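Local coordinates for tRNA (guanine-N(1)-)-methyltransferase (Corynebacterium diphtheriae, PDB 7KFF) that transfers a methyl group from S-adenosylmethionine to N1 of guanine 37 in tRNA, working as a knotted methyltransferase, at the interface of chains A and B. Coordinates in Å, arbitrary orientation; residue numbers count along the deposited sequence, not the author numbering. Chains: chain A/B, tRNA (guanine-N(1)-)-methyltransferase.

The interface of chains A and B. Residues chain A 36-37, 208-209, 212; chain B 195-198.
In chain A, helix 200-211, with A:Arg212 just past its last turn, and the start of helix 35-42 meet the loop of chain B that holds B:Val195 to B:Gly198. B:Ile197 projects between the two helices, and A:Glu208 grips the backbone behind it. One carboxylate oxygen, A:Glu208 OE1, accepts from the amide B:Ile197 N at 2.8 Å on its anti side and from the next amide, B:Gly198 N, at 3.3 Å on its syn side. Both donors approach from the same face, the first 34° out of the carboxylate plane, the second 22°. A bend at chi2 turns the glutamate's carboxylate toward the paired amides, whose N-H dipoles may favour the charged form.

The isoleucine's branches divide the apolar work. With B:Ile197 CG1 anti to the carbonyl carbon (chi1 -56°) and the chain extended beyond it, CD1 reaches A:Leu37 CD1, a tight methyl contact at 3.4 Å, while CG2 lies 3.8 Å from A:Leu36 CD2. On the other flank the side chain of A:Arg212 runs past it in the opposite direction, CB packing near B:Ile197 CG1.

Bent at chi3, A:Arg212 lays its guanidinium flat against B:Val195, whose CG1 methyl sits over the centre of one face, 3.5 Å from CZ. The guanidinium's N-H groups work through water: A:Arg212 NH1 binds water 1, shared with the carbonyls A:Ala209 O and B:Val195 O, and NE binds water 2, which lies 2.9 Å from B:Leu196 O. The waters thus bridge the carbonyls of B:Val195 and B:Leu196 to A:Arg212, and the guanidinium is held by water at its N-H groups and by a methyl over one face.

The patch illustrates how a SPOUT-family dimer can brace a loop of one subunit with helices of the other. The loop joins strand 185-190 to helix 200-211 within the knotted cofactor-binding region of chain B, and two-fold symmetry repeats the arrangement with the chains exchanged.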
loop_
_atom_site.group_PDB
_atom_site.type_symbol
_atom_site.label_atom_id
_atom_site.label_comp_id
_atom_site.label_asym_id
_atom_site.label_seq_id
_atom_site.Cartn_x
_atom_site.Cartn_y
_atom_site.Cartn_z
ATOM N N LEU A 36 9.399 -10.912 9.027
ATOM C CA LEU A 36 10.394 -11.459 8.111
ATOM C C LEU A 36 11.560 -10.501 7.884
ATOM O O LEU A 36 12.703 -10.942 7.725
ATOM C CB LEU A 36 9.725 -11.831 6.795
ATOM C CG LEU A 36 10.505 -12.763 5.892
ATOM C CD1 LEU A 36 10.655 -14.119 6.621
ATOM C CD2 LEU A 36 9.828 -12.938 4.553
ATOM N N LEU A 37 11.305 -9.188 7.844
ATOM C CA LEU A 37 12.418 -8.256 7.678
ATOM C C LEU A 37 13.345 -8.279 8.888
ATOM O O LEU A 37 14.563 -8.160 8.739
ATOM C CB LEU A 37 11.937 -6.840 7.358
ATOM C CG LEU A 37 11.762 -6.557 5.857
ATOM C CD1 LEU A 37 10.740 -7.427 5.211
ATOM C CD2 LEU A 37 11.436 -5.082 5.651
ATOM N N GLU A 208 8.558 -4.426 2.131
ATOM C CA GLU A 208 8.131 -5.822 2.116
ATOM C C GLU A 208 8.276 -6.419 0.722
ATOM O O GLU A 208 8.797 -7.531 0.560
ATOM C CB GLU A 208 6.677 -5.966 2.579
ATOM C CG GLU A 208 6.463 -5.850 4.057
ATOM C CD GLU A 208 5.295 -6.669 4.587
ATOM O OE1 GLU A 208 4.538 -7.297 3.796
ATOM O OE2 GLU A 208 5.141 -6.667 5.821
ATOM N N ALA A 209 7.784 -5.710 -0.292
ATOM C CA ALA A 209 7.754 -6.245 -1.646
ATOM C C ALA A 209 9.148 -6.413 -2.226
ATOM O O ALA A 209 9.389 -7.338 -3.008
ATOM C CB ALA A 209 6.903 -5.355 -2.536
ATOM N N ARG A 212 11.485 -9.194 0.213
ATOM C CA ARG A 212 11.119 -10.597 0.058
ATOM C C ARG A 212 11.702 -11.225 -1.205
ATOM O O ARG A 212 11.682 -12.455 -1.324
ATOM C CB ARG A 212 9.615 -10.802 0.092
ATOM C CG ARG A 212 8.890 -10.279 -1.109
ATOM C CD ARG A 212 7.374 -10.481 -1.017
ATOM N NE ARG A 212 6.902 -11.854 -1.194
ATOM C CZ ARG A 212 6.719 -12.452 -2.370
ATOM N NH1 ARG A 212 7.008 -11.843 -3.498
ATOM N NH2 ARG A 212 6.240 -13.679 -2.405
ATOM N N VAL B 195 3.357 -7.874 -4.652
ATOM C CA VAL B 195 3.213 -8.957 -3.690
ATOM C C VAL B 195 3.934 -8.609 -2.394
ATOM O O VAL B 195 5.148 -8.391 -2.383
ATOM C CB VAL B 195 3.706 -10.297 -4.269
ATOM C CG1 VAL B 195 3.489 -11.405 -3.244
ATOM C CG2 VAL B 195 3.038 -10.607 -5.623
ATOM N N LEU B 196 3.169 -8.566 -1.308
ATOM C CA LEU B 196 3.671 -8.299 0.023
ATOM C C LEU B 196 3.938 -9.604 0.764
ATOM O O LEU B 196 3.634 -10.696 0.280
ATOM C CB LEU B 196 2.640 -7.503 0.819
ATOM C CG LEU B 196 2.194 -6.230 0.100
ATOM C CD1 LEU B 196 1.026 -5.610 0.836
ATOM C CD2 LEU B 196 3.349 -5.263 -0.087
ATOM N N ILE B 197 4.475 -9.478 1.979
ATOM C CA ILE B 197 4.746 -10.641 2.828
ATOM C C ILE B 197 3.528 -11.020 3.668
ATOM O O ILE B 197 3.252 -12.204 3.909
ATOM C CB ILE B 197 5.980 -10.375 3.721
ATOM C CG1 ILE B 197 7.216 -10.008 2.898
ATOM C CG2 ILE B 197 6.252 -11.584 4.630
ATOM C CD1 ILE B 197 8.335 -9.370 3.681
ATOM N N GLY B 198 2.802 -10.023 4.152
ATOM C CA GLY B 198 1.663 -10.277 5.006
ATOM C C GLY B 198 0.625 -9.189 4.859
ATOM O O GLY B 198 0.887 -8.117 4.308
HETATM O O HOH W 1 7.380 -8.969 -3.946
HETATM O O HOH W 2 4.951 -13.223 0.435
#